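Local coordinates for protein probable AP endonuclease (African swine fever virus, PDB 6KI3) that probably cleaves DNA on the 5' side of abasic sites as a zinc-dependent repair endonuclease, with additional 3'-5' exonuclease, 3'-phosphatase and 3'-repair diesterase activities, at residues A[184-190]-A[232-238]; A[224-228]-A[237-241]; A[241-247]-A[254-259]. All blocks are in the same frame, centred on the assembly; numbering follows the deposited sequence.

Contact 1 (A[184-190]-A[232-238]). With ZN (zinc ion), chain I; ZN (zinc ion), chain J; nucleotides of chain C; nucleotides of chain B.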
loop_
_atom_site.group_PDB
_atom_site.type_symbol
_atom_site.label_atom_id
_atom_site.label_comp_id
_atom_site.label_asym_id
_atom_site.label_seq_id
_atom_site.Cartn_x
_atom_site.Cartn_y
_atom_site.Cartn_z
ATOM N N ASP A 184 1.601 -6.156 1.723
ATOM C CA ASP A 184 0.671 -5.889 2.813
ATOM C C ASP A 184 0.863 -6.983 3.858
ATOM O O ASP A 184 0.538 -8.150 3.613
ATOM C CB ASP A 184 -0.770 -5.840 2.306
ATOM C CG ASP A 184 -1.723 -5.216 3.309
ATOM O OD1 ASP A 184 -1.652 -5.565 4.506
ATOM O OD2 ASP A 184 -2.542 -4.365 2.900
ATOM N N THR A 185 1.395 -6.602 5.022
ATOM C CA THR A 185 1.748 -7.587 6.041
ATOM C C THR A 185 0.518 -8.319 6.565
ATOM O O THR A 185 0.577 -9.520 6.852
ATOM C CB THR A 185 2.498 -6.911 7.190
ATOM O OG1 THR A 185 1.696 -5.854 7.732
ATOM C CG2 THR A 185 3.819 -6.338 6.698
ATOM N N ALA A 186 -0.607 -7.614 6.701
ATOM C CA ALA A 186 -1.838 -8.260 7.143
ATOM C C ALA A 186 -2.343 -9.289 6.141
ATOM O O ALA A 186 -3.063 -10.215 6.531
ATOM C CB ALA A 186 -2.924 -7.213 7.397
ATOM N N HIS A 187 -1.977 -9.154 4.865
ATOM C CA HIS A 187 -2.478 -10.069 3.846
ATOM C C HIS A 187 -1.653 -11.348 3.783
ATOM O O HIS A 187 -2.212 -12.448 3.722
ATOM C CB HIS A 187 -2.500 -9.378 2.483
ATOM C CG HIS A 187 -3.495 -8.264 2.391
ATOM N ND1 HIS A 187 -3.776 -7.612 1.210
ATOM C CD2 HIS A 187 -4.276 -7.690 3.334
ATOM C CE1 HIS A 187 -4.689 -6.683 1.430
ATOM N NE2 HIS A 187 -5.008 -6.709 2.712
ATOM N N ILE A 188 -0.322 -11.226 3.791
ATOM C CA ILE A 188 0.515 -12.423 3.791
ATOM C C ILE A 188 0.314 -13.207 5.078
ATOM O O ILE A 188 0.439 -14.438 5.093
ATOM C CB ILE A 188 1.998 -12.059 3.571
ATOM C CG1 ILE A 188 2.560 -11.284 4.765
ATOM C CG2 ILE A 188 2.169 -11.261 2.284
ATOM C CD1 ILE A 188 4.061 -11.093 4.711
ATOM N N TRP A 189 -0.006 -12.516 6.174
ATOM C CA TRP A 189 -0.399 -13.201 7.399
ATOM C C TRP A 189 -1.702 -13.962 7.196
ATOM O O TRP A 189 -1.809 -15.142 7.549
ATOM C CB TRP A 189 -0.536 -12.187 8.535
ATOM C CG TRP A 189 -1.199 -12.721 9.768
ATOM C CD1 TRP A 189 -2.531 -12.689 10.062
ATOM C CD2 TRP A 189 -0.558 -13.350 10.885
ATOM N NE1 TRP A 189 -2.762 -13.266 11.287
ATOM C CE2 TRP A 189 -1.566 -13.678 11.814
ATOM C CE3 TRP A 189 0.769 -13.668 11.188
ATOM C CZ2 TRP A 189 -1.288 -14.310 13.025
ATOM C CZ3 TRP A 189 1.042 -14.297 12.389
ATOM C CH2 TRP A 189 0.019 -14.611 13.293
ATOM N N SER A 190 -2.707 -13.293 6.620
ATOM C CA SER A 190 -3.976 -13.951 6.333
ATOM C C SER A 190 -3.800 -15.111 5.362
ATOM O O SER A 190 -4.563 -16.082 5.409
ATOM C CB SER A 190 -4.974 -12.934 5.777
ATOM O OG SER A 190 -6.159 -13.564 5.323
ATOM N N GLY A 232 -3.507 -17.606 8.386
ATOM C CA GLY A 232 -4.152 -18.543 7.497
ATOM C C GLY A 232 -5.649 -18.338 7.315
ATOM O O GLY A 232 -6.331 -19.272 6.885
ATOM N N SER A 233 -6.179 -17.250 7.745
ATOM C CA SER A 233 -7.564 -17.017 7.636
ATOM C C SER A 233 -8.220 -16.895 6.262
ATOM O O SER A 233 -9.291 -17.419 6.065
ATOM C CB SER A 233 -7.784 -15.753 8.445
ATOM O OG SER A 233 -9.021 -15.184 8.191
ATOM N N GLY A 234 -7.547 -16.277 5.297
ATOM C CA GLY A 234 -8.203 -15.842 4.081
ATOM C C GLY A 234 -9.109 -14.650 4.270
ATOM O O GLY A 234 -9.632 -14.131 3.280
ATOM N N ILE A 235 -9.305 -14.202 5.511
ATOM C CA ILE A 235 -10.160 -13.070 5.836
ATOM C C ILE A 235 -9.274 -11.905 6.248
ATOM O O ILE A 235 -8.267 -12.090 6.943
ATOM C CB ILE A 235 -11.161 -13.432 6.950
ATOM C CG1 ILE A 235 -11.918 -14.712 6.593
ATOM C CG2 ILE A 235 -12.145 -12.296 7.179
ATOM C CD1 ILE A 235 -12.676 -15.317 7.753
ATOM N N ASP A 236 -9.650 -10.704 5.821
ATOM C CA ASP A 236 -8.837 -9.507 5.991
ATOM C C ASP A 236 -9.496 -8.586 7.011
ATOM O O ASP A 236 -10.551 -8.002 6.740
ATOM C CB ASP A 236 -8.652 -8.799 4.651
ATOM C CG ASP A 236 -7.752 -7.589 4.751
ATOM O OD1 ASP A 236 -6.788 -7.630 5.542
ATOM O OD2 ASP A 236 -8.014 -6.597 4.041
ATOM N N ARG A 237 -8.868 -8.449 8.180
ATOM C CA ARG A 237 -9.304 -7.518 9.217
ATOM C C ARG A 237 -8.086 -6.741 9.700
ATOM O O ARG A 237 -7.252 -7.283 10.432
ATOM C CB ARG A 237 -9.977 -8.249 10.381
ATOM C CG ARG A 237 -11.261 -8.973 10.015
ATOM C CD ARG A 237 -12.309 -8.012 9.477
ATOM N NE ARG A 237 -12.716 -8.367 8.121
ATOM C CZ ARG A 237 -13.755 -9.143 7.832
ATOM N NH1 ARG A 237 -14.047 -9.417 6.567
ATOM N NH2 ARG A 237 -14.502 -9.645 8.804
ATOM N N HIS A 238 -7.986 -5.476 9.299
ATOM C CA HIS A 238 -6.836 -4.665 9.668
ATOM C C HIS A 238 -6.911 -4.245 11.132
ATOM O O HIS A 238 -7.992 -4.109 11.712
ATOM C CB HIS A 238 -6.744 -3.424 8.779
ATOM C CG HIS A 238 -6.366 -3.722 7.362
ATOM N ND1 HIS A 238 -6.083 -2.734 6.444
ATOM C CD2 HIS A 238 -6.221 -4.897 6.706
ATOM C CE1 HIS A 238 -5.783 -3.288 5.282
ATOM N NE2 HIS A 238 -5.858 -4.600 5.415
HETATM ZN ZN ZN I . -6.409 -5.458 3.612
HETATM ZN ZN ZN J . -3.405 -2.941 1.582
ATOM O "O5'" 3DR C 1 -7.012 -2.147 2.372
ATOM P P 3DR C 1 -6.624 -3.541 1.667
ATOM O OP1 3DR C 1 -6.696 -3.231 0.192
ATOM O OP2 3DR C 1 -5.235 -3.816 2.185
ATOM O OP3 3DR C 1 -7.682 -4.507 2.140
ATOM C "C2'" 3DR C 1 -8.217 2.095 2.279
ATOM C "C5'" 3DR C 1 -8.057 -1.324 1.860
ATOM C "C4'" 3DR C 1 -8.351 -0.237 2.885
ATOM O "O4'" 3DR C 1 -7.116 0.296 3.367
ATOM C "C1'" 3DR C 1 -7.083 1.717 3.221
ATOM C "C3'" 3DR C 1 -9.156 0.906 2.294
ATOM O "O3'" 3DR C 1 -10.253 1.201 3.161
ATOM P P DC B 8 -19.737 -6.145 7.457
ATOM O OP1 DC B 8 -19.730 -6.337 8.925
ATOM O OP2 DC B 8 -20.548 -5.061 6.858
ATOM O "O5'" DC B 8 -18.229 -5.970 6.959
ATOM C "C5'" DC B 8 -17.292 -7.018 7.172
ATOM C "C4'" DC B 8 -16.283 -7.085 6.040
ATOM O "O4'" DC B 8 -16.945 -7.433 4.815
ATOM C "C3'" DC B 8 -15.574 -5.777 5.729
ATOM O "O3'" DC B 8 -14.379 -5.680 6.494
ATOM C "C2'" DC B 8 -15.272 -5.876 4.221
ATOM C "C1'" DC B 8 -16.092 -7.085 3.754
ATOM N N1 DC B 8 -16.916 -6.817 2.542
ATOM C C2 DC B 8 -16.525 -7.353 1.310
ATOM O O2 DC B 8 -15.501 -8.044 1.252
ATOM N N3 DC B 8 -17.282 -7.100 0.214
ATOM C C4 DC B 8 -18.379 -6.351 0.320
ATOM N N4 DC B 8 -19.093 -6.130 -0.789
ATOM C C5 DC B 8 -18.794 -5.794 1.566
ATOM C C6 DC B 8 -18.039 -6.049 2.640
#
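Ser-190, at the C-terminal end of the short helix 185-190, loses more surface to the other segment (90 Å²) than any other residue here. Its carbonyl O accepts a nearly straight hydrogen bond from Gly-234 N (3.0 Å, 169°), and its hydroxyl donates to Ile-235 O (OG to O, 3.0 Å). One residue earlier, Trp-189 O accepts from Gly-232 N at 3.1 Å. Both glycines have positive phi (107° and 72°), and at the backbone angles of Gly-232 a CB would be jammed against the preceding carbonyl O.

At the other end of the contact the segments meet through metal. In this TIM barrel of the endonuclease IV type, helix 185-190 directly follows a barrel strand, and its N-cap, Asp-184, reaches the chain J zinc (OD2, 2.1 Å), which Glu-147, His-223 and Glu-276 also bind. His-238 (41 Å² covered) and Asp-236 (39 Å²) share the chain I zinc with His-187: His-238 NE2 and His-187 NE2 each lie 2.1 Å from the ion, and Asp-236 OD2 2.0 Å. His-187 ND1 is hydrogen-bonded to Thr-148 O, leaving NE2 for the metal. Two phosphate oxygens of the abasic-site analogue 3DR1 of chain C complete that sphere; its OP2 lies 2.5 Å from the chain I zinc and 2.1 Å from the chain J zinc and so bridges these two ions.

Contact 2 (A[224-228]-A[237-241]). With ZN (zinc ion), chain I; nucleotides of chain C; nucleotides of chain B.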
loop_
_atom_site.group_PDB
_atom_site.type_symbol
_atom_site.label_atom_id
_atom_site.label_comp_id
_atom_site.label_asym_id
_atom_site.label_seq_id
_atom_site.Cartn_x
_atom_site.Cartn_y
_atom_site.Cartn_z
ATOM N N LEU A 224 1.875 -1.375 6.253
ATOM C CA LEU A 224 2.183 -1.825 7.612
ATOM C C LEU A 224 0.875 -1.976 8.377
ATOM O O LEU A 224 0.381 -1.035 8.999
ATOM C CB LEU A 224 3.130 -0.852 8.304
ATOM C CG LEU A 224 4.507 -0.670 7.665
ATOM C CD1 LEU A 224 5.421 0.134 8.580
ATOM C CD2 LEU A 224 5.127 -2.017 7.327
ATOM N N ASN A 225 0.313 -3.181 8.339
ATOM C CA ASN A 225 -0.968 -3.466 8.971
ATOM C C ASN A 225 -0.846 -4.696 9.855
ATOM O O ASN A 225 -0.377 -5.746 9.403
ATOM C CB ASN A 225 -2.069 -3.692 7.929
ATOM C CG ASN A 225 -2.246 -2.514 6.996
ATOM O OD1 ASN A 225 -2.098 -1.360 7.397
ATOM N ND2 ASN A 225 -2.569 -2.799 5.740
ATOM N N ASP A 226 -1.264 -4.563 11.109
ATOM C CA ASP A 226 -1.520 -5.730 11.932
ATOM C C ASP A 226 -2.855 -6.345 11.519
ATOM O O ASP A 226 -3.672 -5.714 10.842
ATOM C CB ASP A 226 -1.527 -5.354 13.415
ATOM C CG ASP A 226 -1.132 -6.511 14.315
ATOM O OD1 ASP A 226 -1.537 -7.655 14.028
ATOM O OD2 ASP A 226 -0.416 -6.272 15.311
ATOM N N ALA A 227 -3.072 -7.592 11.921
ATOM C CA ALA A 227 -4.251 -8.339 11.506
ATOM C C ALA A 227 -5.043 -8.782 12.726
ATOM O O ALA A 227 -4.478 -9.346 13.669
ATOM C CB ALA A 227 -3.867 -9.551 10.655
ATOM N N ALA A 228 -6.347 -8.525 12.701
ATOM C CA ALA A 228 -7.259 -9.007 13.736
ATOM C C ALA A 228 -7.871 -10.347 13.342
ATOM O O ALA A 228 -9.073 -10.573 13.468
ATOM C CB ALA A 228 -8.339 -7.966 14.007
ATOM N N ARG A 237 -8.868 -8.449 8.180
ATOM C CA ARG A 237 -9.304 -7.518 9.217
ATOM C C ARG A 237 -8.086 -6.741 9.700
ATOM O O ARG A 237 -7.252 -7.283 10.432
ATOM C CB ARG A 237 -9.977 -8.249 10.381
ATOM C CG ARG A 237 -11.261 -8.973 10.015
ATOM C CD ARG A 237 -12.309 -8.012 9.477
ATOM N NE ARG A 237 -12.716 -8.367 8.121
ATOM C CZ ARG A 237 -13.755 -9.143 7.832
ATOM N NH1 ARG A 237 -14.047 -9.417 6.567
ATOM N NH2 ARG A 237 -14.502 -9.645 8.804
ATOM N N HIS A 238 -7.986 -5.476 9.299
ATOM C CA HIS A 238 -6.836 -4.665 9.668
ATOM C C HIS A 238 -6.911 -4.245 11.132
ATOM O O HIS A 238 -7.992 -4.109 11.712
ATOM C CB HIS A 238 -6.744 -3.424 8.779
ATOM C CG HIS A 238 -6.366 -3.722 7.362
ATOM N ND1 HIS A 238 -6.083 -2.734 6.444
ATOM C CD2 HIS A 238 -6.221 -4.897 6.706
ATOM C CE1 HIS A 238 -5.783 -3.288 5.282
ATOM N NE2 HIS A 238 -5.858 -4.600 5.415
ATOM N N ALA A 239 -5.740 -4.033 11.728
ATOM C CA ALA A 239 -5.645 -3.608 13.115
ATOM C C ALA A 239 -4.377 -2.787 13.296
ATOM O O ALA A 239 -3.439 -2.874 12.499
ATOM C CB ALA A 239 -5.659 -4.804 14.074
ATOM N N SER A 240 -4.360 -1.985 14.356
ATOM C CA SER A 240 -3.198 -1.160 14.650
ATOM C C SER A 240 -2.011 -2.025 15.058
ATOM O O SER A 240 -2.170 -3.123 15.599
ATOM C CB SER A 240 -3.521 -0.156 15.758
ATOM O OG SER A 240 -4.396 0.856 15.290
ATOM N N LEU A 241 -0.810 -1.514 14.789
ATOM C CA LEU A 241 0.410 -2.254 15.083
ATOM C C LEU A 241 0.489 -2.588 16.568
ATOM O O LEU A 241 0.218 -1.739 17.424
ATOM C CB LEU A 241 1.634 -1.443 14.656
ATOM C CG LEU A 241 1.651 -0.935 13.211
ATOM C CD1 LEU A 241 2.927 -0.152 12.931
ATOM C CD2 LEU A 241 1.487 -2.081 12.222
HETATM ZN ZN ZN I . -6.409 -5.458 3.612
ATOM O "O5'" 3DR C 1 -7.012 -2.147 2.372
ATOM P P 3DR C 1 -6.624 -3.541 1.667
ATOM O OP1 3DR C 1 -6.696 -3.231 0.192
ATOM O OP2 3DR C 1 -5.235 -3.816 2.185
ATOM O OP3 3DR C 1 -7.682 -4.507 2.140
ATOM C "C2'" 3DR C 1 -8.217 2.095 2.279
ATOM C "C5'" 3DR C 1 -8.057 -1.324 1.860
ATOM C "C4'" 3DR C 1 -8.351 -0.237 2.885
ATOM O "O4'" 3DR C 1 -7.116 0.296 3.367
ATOM C "C1'" 3DR C 1 -7.083 1.717 3.221
ATOM C "C3'" 3DR C 1 -9.156 0.906 2.294
ATOM O "O3'" 3DR C 1 -10.253 1.201 3.161
ATOM P P DC B 8 -19.737 -6.145 7.457
ATOM O OP1 DC B 8 -19.730 -6.337 8.925
ATOM O OP2 DC B 8 -20.548 -5.061 6.858
ATOM O "O5'" DC B 8 -18.229 -5.970 6.959
ATOM C "C5'" DC B 8 -17.292 -7.018 7.172
ATOM C "C4'" DC B 8 -16.283 -7.085 6.040
ATOM O "O4'" DC B 8 -16.945 -7.433 4.815
ATOM C "C3'" DC B 8 -15.574 -5.777 5.729
ATOM O "O3'" DC B 8 -14.379 -5.680 6.494
ATOM C "C2'" DC B 8 -15.272 -5.876 4.221
ATOM C "C1'" DC B 8 -16.092 -7.085 3.754
ATOM N N1 DC B 8 -16.916 -6.817 2.542
ATOM C C2 DC B 8 -16.525 -7.353 1.310
ATOM O O2 DC B 8 -15.501 -8.044 1.252
ATOM N N3 DC B 8 -17.282 -7.100 0.214
ATOM C C4 DC B 8 -18.379 -6.351 0.320
ATOM N N4 DC B 8 -19.093 -6.130 -0.789
ATOM C C5 DC B 8 -18.794 -5.794 1.566
ATOM C C6 DC B 8 -18.039 -6.049 2.640
#
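The two segments pair as the arms of a beta hairpin, antiparallel at the bridge although their end-to-end directions are only 124° apart. Asp-226 and Ala-239 form a hydrogen-bonded pair with CA atoms 4.8 Å apart: Ala-239 N donates to Asp-226 O at 2.8 Å, while the return bond from Asp-226 N to Ala-239 O is weak (3.1 Å, 125°). Ala-227 and His-238 make the adjoining non-hydrogen-bonded pair, and Ala-228 N then donates to Arg-237 O at 2.7 Å and 169°. CA-H...O contacts from His-238 CA to Asp-226 O (3.5 Å) and from Ala-227 CA to Arg-237 O (3.4 Å) supplement these bonds.

Asp-226 and Ala-239 place their side chains on the same face, CB to CB 4.2 Å. Ala-228 CB adds to this patch at 4.1 Å from Ala-239 CB, and Leu-241 CD2 packs 4.4 Å from Leu-224 CB. Beyond the bridge, Asn-225 ND2 lies over one face of the His-238 ring, 3.3 Å from CE1; that amide nitrogen is hydrogen-bonded to Glu-276 and Asp-184. His-238 ND1 bonds the carbonyl of Glu-276, leaving NE2 to bind the chain I zinc at 2.1 Å. With its backbone held by the hairpin and its ring by a carbonyl at ND1, His-238 is therefore oriented to present NE2 to the metal and the bound 3DR1 phosphate of chain C.

Contact 3 (A[241-247]-A[254-259])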
loop_
_atom_site.group_PDB
_atom_site.type_symbol
_atom_site.label_atom_id
_atom_site.label_comp_id
_atom_site.label_asym_id
_atom_site.label_seq_id
_atom_site.Cartn_x
_atom_site.Cartn_y
_atom_site.Cartn_z
ATOM N N LEU A 241 -0.810 -1.514 14.789
ATOM C CA LEU A 241 0.410 -2.254 15.083
ATOM C C LEU A 241 0.489 -2.588 16.568
ATOM O O LEU A 241 0.218 -1.739 17.424
ATOM C CB LEU A 241 1.634 -1.443 14.656
ATOM C CG LEU A 241 1.651 -0.935 13.211
ATOM C CD1 LEU A 241 2.927 -0.152 12.931
ATOM C CD2 LEU A 241 1.487 -2.081 12.222
ATOM N N PHE A 242 0.851 -3.838 16.864
ATOM C CA PHE A 242 0.949 -4.370 18.223
ATOM C C PHE A 242 -0.400 -4.418 18.932
ATOM O O PHE A 242 -0.455 -4.525 20.161
ATOM C CB PHE A 242 1.957 -3.583 19.070
ATOM C CG PHE A 242 3.312 -3.460 18.441
ATOM C CD1 PHE A 242 4.246 -4.472 18.577
ATOM C CD2 PHE A 242 3.655 -2.328 17.721
ATOM C CE1 PHE A 242 5.497 -4.362 18.001
ATOM C CE2 PHE A 242 4.903 -2.210 17.144
ATOM C CZ PHE A 242 5.827 -3.228 17.284
ATOM N N GLU A 243 -1.499 -4.336 18.182
ATOM C CA GLU A 243 -2.836 -4.462 18.747
ATOM C C GLU A 243 -3.645 -5.557 18.064
ATOM O O GLU A 243 -4.845 -5.689 18.331
ATOM C CB GLU A 243 -3.581 -3.124 18.668
ATOM C CG GLU A 243 -2.830 -1.960 19.306
ATOM C CD GLU A 243 -3.705 -0.738 19.526
ATOM O OE1 GLU A 243 -3.390 0.064 20.430
ATOM O OE2 GLU A 243 -4.711 -0.582 18.800
ATOM N N GLY A 244 -3.018 -6.346 17.194
ATOM C CA GLY A 244 -3.694 -7.436 16.521
ATOM C C GLY A 244 -3.025 -8.773 16.761
ATOM O O GLY A 244 -2.155 -8.892 17.628
ATOM N N MET A 245 -3.409 -9.787 15.986
ATOM C CA MET A 245 -2.919 -11.138 16.228
ATOM C C MET A 245 -1.449 -11.312 15.865
ATOM O O MET A 245 -0.820 -12.268 16.332
ATOM C CB MET A 245 -3.766 -12.144 15.449
ATOM C CG MET A 245 -5.257 -12.045 15.732
ATOM S SD MET A 245 -5.759 -12.944 17.211
ATOM C CE MET A 245 -5.595 -14.636 16.647
ATOM N N ILE A 246 -0.881 -10.417 15.055
ATOM C CA ILE A 246 0.483 -10.627 14.579
ATOM C C ILE A 246 1.504 -10.180 15.618
ATOM O O ILE A 246 2.515 -10.858 15.836
ATOM C CB ILE A 246 0.704 -9.907 13.237
ATOM C CG1 ILE A 246 -0.434 -10.202 12.261
ATOM C CG2 ILE A 246 2.028 -10.331 12.621
ATOM C CD1 ILE A 246 -0.268 -9.505 10.926
ATOM N N TRP A 247 1.270 -9.039 16.277
ATOM C CA TRP A 247 2.316 -8.442 17.097
ATOM C C TRP A 247 1.851 -7.945 18.463
ATOM O O TRP A 247 2.615 -7.234 19.129
ATOM C CB TRP A 247 2.977 -7.277 16.346
ATOM C CG TRP A 247 3.714 -7.689 15.109
ATOM C CD1 TRP A 247 4.767 -8.554 15.032
ATOM C CD2 TRP A 247 3.466 -7.239 13.770
ATOM N NE1 TRP A 247 5.183 -8.678 13.729
ATOM C CE2 TRP A 247 4.403 -7.879 12.934
ATOM C CE3 TRP A 247 2.542 -6.359 13.197
ATOM C CZ2 TRP A 247 4.442 -7.669 11.557
ATOM C CZ3 TRP A 247 2.583 -6.152 11.829
ATOM C CH2 TRP A 247 3.526 -6.804 11.025
ATOM N N ILE A 254 9.216 -4.405 21.589
ATOM C CA ILE A 254 8.846 -4.155 20.199
ATOM C C ILE A 254 9.987 -4.419 19.224
ATOM O O ILE A 254 9.736 -4.561 18.020
ATOM C CB ILE A 254 8.333 -2.715 20.035
ATOM C CG1 ILE A 254 9.375 -1.717 20.544
ATOM C CG2 ILE A 254 7.016 -2.534 20.775
ATOM C CD1 ILE A 254 8.910 -0.274 20.505
ATOM N N LYS A 255 11.227 -4.495 19.698
ATOM C CA LYS A 255 12.365 -4.736 18.820
ATOM C C LYS A 255 12.646 -6.217 18.600
ATOM O O LYS A 255 13.584 -6.552 17.870
ATOM C CB LYS A 255 13.615 -4.037 19.367
ATOM C CG LYS A 255 13.526 -2.519 19.307
ATOM C CD LYS A 255 14.785 -1.850 19.833
ATOM C CE LYS A 255 15.985 -2.145 18.949
ATOM N NZ LYS A 255 17.136 -1.253 19.262
ATOM N N GLN A 256 11.866 -7.106 19.213
ATOM C CA GLN A 256 11.884 -8.522 18.877
ATOM C C GLN A 256 10.685 -8.932 18.034
ATOM O O GLN A 256 10.564 -10.109 17.678
ATOM C CB GLN A 256 11.942 -9.379 20.146
ATOM C CG GLN A 256 13.321 -9.467 20.780
ATOM C CD GLN A 256 13.587 -8.345 21.763
ATOM O OE1 GLN A 256 13.035 -8.326 22.861
ATOM N NE2 GLN A 256 14.436 -7.403 21.371
ATOM N N SER A 257 9.800 -7.993 17.711
ATOM C CA SER A 257 8.658 -8.286 16.862
ATOM C C SER A 257 9.096 -8.436 15.409
ATOM O O SER A 257 10.202 -8.052 15.018
ATOM C CB SER A 257 7.609 -7.180 16.971
ATOM O OG SER A 257 8.129 -5.937 16.528
ATOM N N GLY A 258 8.203 -9.007 14.601
ATOM C CA GLY A 258 8.452 -9.072 13.174
ATOM C C GLY A 258 8.348 -7.720 12.499
ATOM O O GLY A 258 8.980 -7.492 11.464
ATOM N N LEU A 259 7.563 -6.805 13.076
ATOM C CA LEU A 259 7.400 -5.485 12.475
ATOM C C LEU A 259 8.699 -4.691 12.507
ATOM O O LEU A 259 9.041 -4.015 11.530
ATOM C CB LEU A 259 6.294 -4.709 13.189
ATOM C CG LEU A 259 6.183 -3.289 12.748
ATOM C CD1 LEU A 259 5.264 -3.166 11.606
ATOM C CD2 LEU A 259 5.763 -2.370 13.873
#
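Apolar contact dominates this interface, which buries 353 Å² and has no hydrogen bond between its segments. Leu-259, with 100 Å² covered, receives side chains from three residues of 241-247: its CD2 lies 3.7 Å from Leu-241 CD1 and 3.4 Å from Phe-242 CE2, while its CB is 3.7 Å from Trp-247 CE2.

Two of the contacts between the segments are CH-pi interactions over a ring face. Leu-259 CB stands 3.7 Å from the centroid of the Trp-247 six-membered ring and 11° off the normal, almost directly over the face. Ile-254 CG2 covers a face of the Phe-242 ring, 3.9 Å from its centroid and 21° off the normal.

In the fold, 241-247 belongs to the connection from strand 238-239 to helix 258-269, and 254-259 carries that connection into the first turn of the helix. The chain thus folds back on itself on the outer side of the TIM barrel, where Thr-295 of the C-terminal helix 282-300 touches both Phe-242 and Ile-254.

Polar groups work mainly within or beyond the two segments. Ser-257 is the helix N-cap: OG donates to Ile-254 O at 2.6 Å and accepts a weak bond from Tyr-260 N, while lying at the edge of the Phe-242 ring, 3.4 Å from CE1. Trp-247 NE1 comes within 3.2 Å of Gly-258 N and 3.1 Å of Leu-259 N, but all three are donors; the indole instead makes a weak hydrogen bond to Ile-195 O. A CB on Gly-258 would fall 2.9 Å from Trp-247 NE1, a clash, so its lack of a side chain lets the indole pack close.

All three contacts are largely buried, but their chemistry differs. Contacts 1 and 2 both reach the chain I zinc through His-238; contact 1 adds helix-end hydrogen bonds and contact 2 backbone pairing, while contact 3 is apolar, its nearest atom about 12 Å from the DNA. Contacts 1 and 2 share Arg-237 and His-238, and touch again where Thr-185 OG1 lies 2.7 Å from Asn-225 O. Contacts 2 and 3 share Leu-241; Asp-226 OD1, 3.0 Å from Ile-246 N, and Ala-227 O, 2.6 Å from Met-245 N, join the hairpin to the following loop. Between contacts 1 and 3 there is packing, with Trp-189 CD2 3.4 Å from Ile-246 CG1.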